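Local structure of putative immunoglobulin A1 protease (Bacteroides ovatus, 3N6Z) at residues A[72-77]-A[103-108]; A[298-303]-A[335-340]. The protein is of unproven function but is probably related to the immunoglobulin A1 proteases, hydrolases that cleave the heavy chain of the antibody. One frame throughout, in Å; residues are numbered along the deposited sequence.

Interaction 1 of 2, residues A[72-77]-A[103-108]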
ATOM      1  N   TYR A  72      -2.812  19.798   3.534  1.00  7.62           N
ATOM      2  CA  TYR A  72      -4.054  19.077   3.250  1.00  7.03           C
ATOM      3  C   TYR A  72      -4.439  19.239   1.776  1.00  7.79           C
ATOM      4  O   TYR A  72      -4.491  20.369   1.253  1.00  7.72           O
ATOM      5  CB  TYR A  72      -5.220  19.593   4.102  1.00  7.07           C
ATOM      6  CG  TYR A  72      -5.103  19.292   5.583  1.00  9.16           C
ATOM      7  CD1 TYR A  72      -4.130  19.906   6.380  1.00 10.97           C
ATOM      8  CD2 TYR A  72      -5.954  18.385   6.176  1.00 11.75           C
ATOM      9  CE1 TYR A  72      -4.046  19.636   7.736  1.00 13.61           C
ATOM     10  CE2 TYR A  72      -5.872  18.114   7.523  1.00 11.24           C
ATOM     11  CZ  TYR A  72      -4.910  18.704   8.295  1.00 11.81           C
ATOM     12  OH  TYR A  72      -4.859  18.422   9.668  1.00 16.07           O
ATOM     13  N   PHE A  73      -4.791  18.117   1.171  1.00  7.79           N
ATOM     14  CA  PHE A  73      -5.197  18.014  -0.219  1.00  7.41           C
ATOM     15  C   PHE A  73      -6.462  17.173  -0.306  1.00  7.47           C
ATOM     16  O   PHE A  73      -6.647  16.197   0.448  1.00  8.37           O
ATOM     17  CB  PHE A  73      -4.133  17.334  -1.073  1.00  7.83           C
ATOM     18  CG  PHE A  73      -2.792  18.005  -1.072  1.00  7.95           C
ATOM     19  CD1 PHE A  73      -1.825  17.668  -0.136  1.00  8.49           C
ATOM     20  CD2 PHE A  73      -2.488  18.985  -2.011  1.00  7.94           C
ATOM     21  CE1 PHE A  73      -0.584  18.238  -0.157  1.00  9.03           C
ATOM     22  CE2 PHE A  73      -1.233  19.568  -2.025  1.00  8.27           C
ATOM     23  CZ  PHE A  73      -0.288  19.201  -1.098  1.00  8.10           C
ATOM     24  N   GLN A  74      -7.271  17.463  -1.320  1.00  8.25           N
ATOM     25  CA  GLN A  74      -8.486  16.695  -1.602  1.00  7.31           C
ATOM     26  C   GLN A  74      -8.704  16.602  -3.109  1.00  7.82           C
ATOM     27  O   GLN A  74      -8.490  17.580  -3.821  1.00  8.64           O
ATOM     28  CB  GLN A  74      -9.678  17.348  -0.916  1.00  8.82           C
ATOM     29  CG  GLN A  74     -10.937  16.501  -0.927  1.00  9.34           C
ATOM     30  CD  GLN A  74     -11.985  17.015   0.049  1.00 12.70           C
ATOM     31  OE1 GLN A  74     -11.673  17.369   1.222  1.00 14.88           O
ATOM     32  NE2 GLN A  74     -13.223  17.044  -0.398  1.00 15.81           N
ATOM     33  N   LEU A  75      -9.121  15.434  -3.574  1.00  8.31           N
ATOM     34  CA  LEU A  75      -9.566  15.317  -4.968  1.00  8.04           C
ATOM     35  C   LEU A  75     -11.017  15.736  -5.088  1.00  8.77           C
ATOM     36  O   LEU A  75     -11.855  15.295  -4.283  1.00  9.89           O
ATOM     37  CB  LEU A  75      -9.444  13.887  -5.495  1.00  8.17           C
ATOM     38  CG  LEU A  75      -8.029  13.270  -5.489  1.00  7.40           C
ATOM     39  CD1 LEU A  75      -8.086  11.861  -6.101  1.00  9.95           C
ATOM     40  CD2 LEU A  75      -7.061  14.170  -6.290  1.00 10.35           C
ATOM     41  N   GLY A  76     -11.306  16.519  -6.116  1.00  8.61           N
ATOM     42  CA  GLY A  76     -12.689  16.913  -6.464  1.00  9.54           C
ATOM     43  C   GLY A  76     -13.207  16.252  -7.725  1.00 10.61           C
ATOM     44  O   GLY A  76     -14.342  16.525  -8.139  1.00 12.63           O
ATOM     45  N   ALA A  77     -12.400  15.377  -8.309  1.00  9.81           N
ATOM     46  CA  ALA A  77     -12.709  14.635  -9.542  1.00  9.28           C
ATOM     47  C   ALA A  77     -11.747  13.459  -9.627  1.00  9.36           C
ATOM     48  O   ALA A  77     -10.688  13.455  -8.992  1.00  9.73           O
ATOM     49  CB  ALA A  77     -12.525  15.545 -10.776  1.00 12.27           C
ATOM     50  N   ASP A 103      -7.173  13.297   0.988  1.00  7.26           N
ATOM     51  CA  ASP A 103      -8.498  12.690   0.907  0.60  8.25           C
ATOM     52  C   ASP A 103      -8.908  12.620  -0.558  1.00  7.60           C
ATOM     53  O   ASP A 103      -9.140  13.642  -1.190  1.00  8.42           O
ATOM     54  CB  ASP A 103      -9.505  13.514   1.721  0.60  8.75           C
ATOM     55  CG  ASP A 103     -10.896  12.910   1.735  0.60 11.03           C
ATOM     56  OD1 ASP A 103     -11.082  11.754   1.274  0.60  9.53           O
ATOM     57  OD2 ASP A 103     -11.802  13.607   2.254  0.60 14.76           O
ATOM     58  N   GLY A 104      -9.010  11.418  -1.092  1.00  7.64           N
ATOM     59  CA  GLY A 104      -9.448  11.246  -2.461  1.00  7.57           C
ATOM     60  C   GLY A 104     -10.938  11.482  -2.655  1.00  8.16           C
ATOM     61  O   GLY A 104     -11.400  11.528  -3.780  1.00  9.33           O
ATOM     62  N   ASP A 105     -11.688  11.527  -1.552  1.00  8.69           N
ATOM     63  CA  ASP A 105     -13.145  11.713  -1.598  1.00  8.04           C
ATOM     64  C   ASP A 105     -13.811  10.721  -2.563  1.00  8.99           C
ATOM     65  O   ASP A 105     -14.742  11.086  -3.292  1.00 10.38           O
ATOM     66  CB  ASP A 105     -13.527  13.162  -1.924  1.00  9.53           C
ATOM     67  CG  ASP A 105     -15.003  13.459  -1.652  1.00 12.67           C
ATOM     68  OD1 ASP A 105     -15.593  12.826  -0.742  1.00 15.19           O
ATOM     69  OD2 ASP A 105     -15.544  14.340  -2.334  1.00 14.57           O
ATOM     70  N   SER A 106     -13.330   9.478  -2.539  1.00  8.67           N
ATOM     71  CA  SER A 106     -13.904   8.372  -3.313  1.00  9.33           C
ATOM     72  C   SER A 106     -13.744   8.529  -4.826  1.00  9.10           C
ATOM     73  O   SER A 106     -14.565   8.050  -5.611  1.00 11.50           O
ATOM     74  CB  SER A 106     -15.372   8.112  -2.921  1.00 11.31           C
ATOM     75  OG  SER A 106     -15.459   7.912  -1.518  1.00 13.43           O
ATOM     76  N   HIS A 107     -12.662   9.177  -5.220  1.00  9.42           N
ATOM     77  CA  HIS A 107     -12.249   9.283  -6.604  1.00  8.78           C
ATOM     78  C   HIS A 107     -11.047   8.386  -6.879  1.00  9.02           C
ATOM     79  O   HIS A 107     -10.382   7.878  -5.960  1.00  9.15           O
ATOM     80  CB  HIS A 107     -11.912  10.735  -6.972  1.00  9.34           C
ATOM     81  CG  HIS A 107     -13.048  11.676  -6.788  1.00 10.35           C
ATOM     82  ND1 HIS A 107     -14.099  11.762  -7.669  1.00 18.00           N
ATOM     83  CD2 HIS A 107     -13.295  12.576  -5.816  1.00 10.75           C
ATOM     84  CE1 HIS A 107     -14.950  12.681  -7.231  1.00 13.84           C
ATOM     85  NE2 HIS A 107     -14.485  13.194  -6.116  1.00 16.04           N
ATOM     86  N   VAL A 108     -10.760   8.231  -8.167  1.00  8.97           N
ATOM     87  CA  VAL A 108      -9.611   7.434  -8.602  1.00  9.08           C
ATOM     88  C   VAL A 108      -8.581   8.296  -9.321  1.00  8.01           C
ATOM     89  O   VAL A 108      -8.910   9.295  -9.972  1.00 10.42           O
ATOM     90  CB  VAL A 108     -10.012   6.215  -9.461  1.00 10.46           C
ATOM     91  CG1 VAL A 108     -10.908   5.245  -8.630  1.00 11.80           C
ATOM     92  CG2 VAL A 108     -10.644   6.628 -10.764  1.00 12.24           C
TER
HETATM   93  O   HOH W   1     -14.060  16.414  -3.088  1.00 15.41           O

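Interaction 2 of 2, residues A[298-303]-A[335-340]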
ATOM      1  N   ASN A 298      -8.569 -13.969  12.409  1.00  9.17           N
ATOM      2  CA  ASN A 298      -9.466 -13.967  11.257  1.00  9.47           C
ATOM      3  C   ASN A 298      -8.726 -13.657   9.944  1.00  9.46           C
ATOM      4  O   ASN A 298      -9.049 -12.670   9.248  1.00  9.41           O
ATOM      5  CB  ASN A 298     -10.627 -12.979  11.451  1.00 10.34           C
ATOM      6  CG  ASN A 298     -11.495 -13.262  12.678  1.00 10.51           C
ATOM      7  OD1 ASN A 298     -12.179 -12.332  13.180  1.00 15.10           O
ATOM      8  ND2 ASN A 298     -11.504 -14.477  13.136  1.00  8.31           N
ATOM      9  N   CYS A 299      -7.696 -14.469   9.662  1.00  9.49           N
ATOM     10  CA  CYS A 299      -6.923 -14.361   8.435  1.00  9.23           C
ATOM     11  C   CYS A 299      -7.220 -15.560   7.548  1.00  7.77           C
ATOM     12  O   CYS A 299      -7.079 -16.727   7.996  1.00  9.13           O
ATOM     13  CB  CYS A 299      -5.432 -14.292   8.734  1.00  9.47           C
ATOM     14  SG  CYS A 299      -4.917 -12.716   9.520  1.00  9.37           S
ATOM     15  N   TYR A 300      -7.627 -15.290   6.305  1.00  8.41           N
ATOM     16  CA  TYR A 300      -8.109 -16.280   5.356  1.00  8.87           C
ATOM     17  C   TYR A 300      -7.315 -16.266   4.082  1.00  8.70           C
ATOM     18  O   TYR A 300      -6.630 -15.277   3.758  1.00  8.87           O
ATOM     19  CB  TYR A 300      -9.625 -16.076   5.061  1.00  8.87           C
ATOM     20  CG  TYR A 300     -10.395 -15.990   6.360  1.00  8.87           C
ATOM     21  CD1 TYR A 300     -10.581 -17.124   7.146  1.00  8.99           C
ATOM     22  CD2 TYR A 300     -10.847 -14.772   6.841  1.00  9.07           C
ATOM     23  CE1 TYR A 300     -11.177 -17.036   8.394  1.00  9.71           C
ATOM     24  CE2 TYR A 300     -11.451 -14.657   8.103  1.00  9.19           C
ATOM     25  CZ  TYR A 300     -11.625 -15.811   8.874  1.00  9.40           C
ATOM     26  OH  TYR A 300     -12.183 -15.713  10.110  1.00 10.06           O
ATOM     27  N   ALA A 301      -7.435 -17.338   3.317  1.00  9.28           N
ATOM     28  CA  ALA A 301      -6.848 -17.417   1.992  1.00 10.30           C
ATOM     29  C   ALA A 301      -7.781 -18.173   1.085  1.00  8.97           C
ATOM     30  O   ALA A 301      -8.385 -19.176   1.492  1.00 10.48           O
ATOM     31  CB  ALA A 301      -5.459 -18.096   2.007  1.00  9.74           C
ATOM     32  N   CYS A 302      -7.932 -17.741  -0.162  1.00 10.04           N
ATOM     33  CA  CYS A 302      -8.763 -18.520  -1.073  0.70 11.18           C
ATOM     34  C   CYS A 302      -8.126 -19.881  -1.324  1.00 10.95           C
ATOM     35  O   CYS A 302      -6.927 -20.008  -1.546  1.00 11.22           O
ATOM     36  CB  CYS A 302      -9.027 -17.822  -2.393  0.70 11.21           C
ATOM     37  SG  CYS A 302     -10.431 -18.589  -3.299  0.70 12.36           S
ATOM     38  N   GLU A 303      -8.976 -20.910  -1.292  1.00 10.57           N
ATOM     39  CA  GLU A 303      -8.557 -22.301  -1.435  1.00 12.28           C
ATOM     40  C   GLU A 303      -7.899 -22.567  -2.792  1.00 14.51           C
ATOM     41  O   GLU A 303      -7.147 -23.527  -2.927  1.00 18.27           O
ATOM     42  CB  GLU A 303      -9.764 -23.228  -1.244  1.00 14.57           C
ATOM     43  CG  GLU A 303     -10.790 -23.121  -2.337  1.00 17.41           C
ATOM     44  CD  GLU A 303     -12.109 -23.827  -2.055  1.00 21.11           C
ATOM     45  OE1 GLU A 303     -12.182 -24.558  -1.044  1.00 22.48           O
ATOM     46  OE2 GLU A 303     -13.039 -23.653  -2.901  1.00 20.77           O
ATOM     47  N   GLU A 335     -16.829 -18.031  -2.588  1.00 14.17           N
ATOM     48  CA  GLU A 335     -18.129 -17.560  -2.116  1.00 14.75           C
ATOM     49  C   GLU A 335     -18.046 -17.142  -0.651  1.00 14.42           C
ATOM     50  O   GLU A 335     -18.544 -16.076  -0.260  1.00 15.09           O
ATOM     51  CB  GLU A 335     -19.217 -18.625  -2.296  1.00 18.13           C
ATOM     52  CG  GLU A 335     -20.617 -18.143  -1.877  1.00 26.75           C
ATOM     53  CD  GLU A 335     -21.674 -19.268  -1.829  1.00 36.08           C
ATOM     54  OE1 GLU A 335     -21.408 -20.396  -2.313  1.00 42.05           O
ATOM     55  OE2 GLU A 335     -22.772 -19.011  -1.277  1.00 40.34           O
ATOM     56  N   GLU A 336     -17.388 -17.971   0.158  1.00 13.44           N
ATOM     57  CA  GLU A 336     -17.177 -17.627   1.567  1.00 11.91           C
ATOM     58  C   GLU A 336     -16.401 -16.329   1.730  1.00 12.01           C
ATOM     59  O   GLU A 336     -16.749 -15.504   2.577  1.00 13.10           O
ATOM     60  CB  GLU A 336     -16.494 -18.763   2.311  1.00 12.49           C
ATOM     61  CG  GLU A 336     -17.426 -19.992   2.438  1.00 11.93           C
ATOM     62  CD  GLU A 336     -16.722 -21.321   2.693  1.00 13.21           C
ATOM     63  OE1 GLU A 336     -15.459 -21.406   2.701  1.00 12.48           O
ATOM     64  OE2 GLU A 336     -17.459 -22.331   2.872  1.00 15.34           O
ATOM     65  N   LEU A 337     -15.330 -16.188   0.975  1.00 12.45           N
ATOM     66  CA  LEU A 337     -14.500 -14.960   1.072  1.00 12.30           C
ATOM     67  C   LEU A 337     -15.258 -13.717   0.690  1.00 12.62           C
ATOM     68  O   LEU A 337     -15.105 -12.684   1.321  1.00 13.18           O
ATOM     69  CB  LEU A 337     -13.274 -15.042   0.193  1.00 13.06           C
ATOM     70  CG  LEU A 337     -12.087 -15.776   0.701  1.00 14.34           C
ATOM     71  CD1 LEU A 337     -10.951 -15.669  -0.310  1.00 14.87           C
ATOM     72  CD2 LEU A 337     -11.636 -15.273   2.107  1.00 13.89           C
ATOM     73  N   GLY A 338     -16.107 -13.816  -0.328  1.00 12.95           N
ATOM     74  CA  GLY A 338     -16.939 -12.668  -0.697  1.00 15.86           C
ATOM     75  C   GLY A 338     -17.804 -12.211   0.460  1.00 15.54           C
ATOM     76  O   GLY A 338     -17.900 -11.013   0.708  1.00 17.19           O
ATOM     77  N   ASN A 339     -18.443 -13.163   1.149  1.00 14.49           N
ATOM     78  CA  ASN A 339     -19.236 -12.894   2.374  0.60 16.48           C
ATOM     79  C   ASN A 339     -18.420 -12.246   3.436  1.00 13.77           C
ATOM     80  O   ASN A 339     -18.817 -11.266   4.062  1.00 14.57           O
ATOM     81  CB  ASN A 339     -19.770 -14.201   3.036  0.60 18.00           C
ATOM     82  CG  ASN A 339     -20.914 -14.847   2.276  0.60 20.44           C
ATOM     83  OD1 ASN A 339     -21.518 -14.254   1.373  0.60 21.83           O
ATOM     84  ND2 ASN A 339     -21.203 -16.100   2.632  0.60 18.15           N
ATOM     85  N   ILE A 340     -17.251 -12.841   3.686  1.00 12.11           N
ATOM     86  CA  ILE A 340     -16.386 -12.394   4.762  1.00 11.10           C
ATOM     87  C   ILE A 340     -15.930 -10.945   4.533  1.00 10.80           C
ATOM     88  O   ILE A 340     -16.001 -10.098   5.434  1.00 11.29           O
ATOM     89  CB  ILE A 340     -15.168 -13.354   4.934  1.00 10.99           C
ATOM     90  CG1 ILE A 340     -15.642 -14.722   5.499  1.00 11.46           C
ATOM     91  CG2 ILE A 340     -14.094 -12.741   5.814  1.00 12.39           C
ATOM     92  CD1 ILE A 340     -14.587 -15.808   5.363  1.00 12.05           C
TER

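Interaction 1 of 2, residues A[72-77]-A[103-108]
Asp103 pairs in parallel with Gln74 where two successive coils of a parallel beta-helix stack. Its N donates to Phe73 O (3.0 Å), and its O accepts from Leu75 N (3.0 Å), so that one residue bonds to both neighbours of Gln74. Asp103 O also lies 3.1 Å from Gln74 CA in a CA-H...O contact. In the conformer described, Asp103 OD1 also receives Asp105 N from above the carboxylate plane, forming an Asx turn. Gly104 lies against Leu75, whose CB is 3.5 Å from Gly104 O, and it opens a type I' turn that closes with the bond from His107 N to Gly104 O. Asp105 reaches back through a water that accepts from Gln74 NE2 and donates to both Asp105 OD2 and Leu75 O. Chi1 (-59°) sets His107 CG anti to the carbonyl carbon, and one face of the ring lies over the Gly76-Ala77 peptide. An alanine here would probably leave that peptide without its aromatic cover and Asp78 OD1 without the weak hydrogen bond from ND1. Ala77 N sits 3.7 Å above the plane of the His107 ring, over its centre.

Interaction 2 of 2, residues A[298-303]-A[335-340]
The Tyr300 ring carries Ile340 on one face: CD1 lies 4.2 Å from the ring centroid, only 12° off the normal, a CH-pi contact displaced slightly toward the rim. The arrangement belongs to the outside of a parallel beta-helix, where helix 334-344 packs across strand 299-302 of one coil. The two side chains cross at about a right angle, and Ile340 adds a second methyl, CG2, which is 4.0 Å from Tyr300 CD2 and equally close to CE2. The isoleucine thus meets the ring with both of its branches. Leu337 lies one helical turn earlier, and its CD2 comes obliquely to the ring and touches Tyr300 CB at 3.7 Å.

The other methyl of the leucine serves the strand further on. In the conformer described for the cysteine, Leu337 CD1 reaches Cys302 CB at 3.6 Å and approaches Cys302 N at 3.7 Å, so the forked end of the leucine spans two strand residues. With chi2 at -177°, Leu337 CD1 stands anti to CA and extends away from the helix backbone toward the cysteine.

No hydrogen bond joins the two segments, and the contact is apolar throughout. The short segment axes come within 9.0 Å, a gap filled by side chains. Lys332, on the adjoining strand 330-332, touches Tyr300, Leu337 and Ile340, while Trp271 lies against both Leu337 and Cys302, so the leucine is packed from the preceding coil as well. Ala301 directs its methyl away from the helix, in contrast to Tyr300. Near the start of the helix, Glu336 OE1 accepts a hydrogen bond from Ser333 N, and it stands 5.9 Å from Glu303 OE1, a like charge that it does not touch.

Overall arrangement
From the N terminus, the chain first closes interaction 1: 25 residues separate 72-77 from 103-108, where the chain returns beside strand 71-75, so an early coil is stacked on its predecessor. It then winds through further coils before interaction 2, where 31 residues separate 298-303 from 335-340 and helix 334-344 comes back against strand 299-302. The two loops are in series and neither nest nor cross. The centres of interactions 1 and 2 lie about 30 Å apart, and their nearest atoms about 19 Å. Both nevertheless reach the same parallel sheet, which holds strand 107-110 near one end and strand 299-302 near the other. Interaction 1 joins coil to coil, whereas interaction 2 ties the C-terminal helix onto the solenoid.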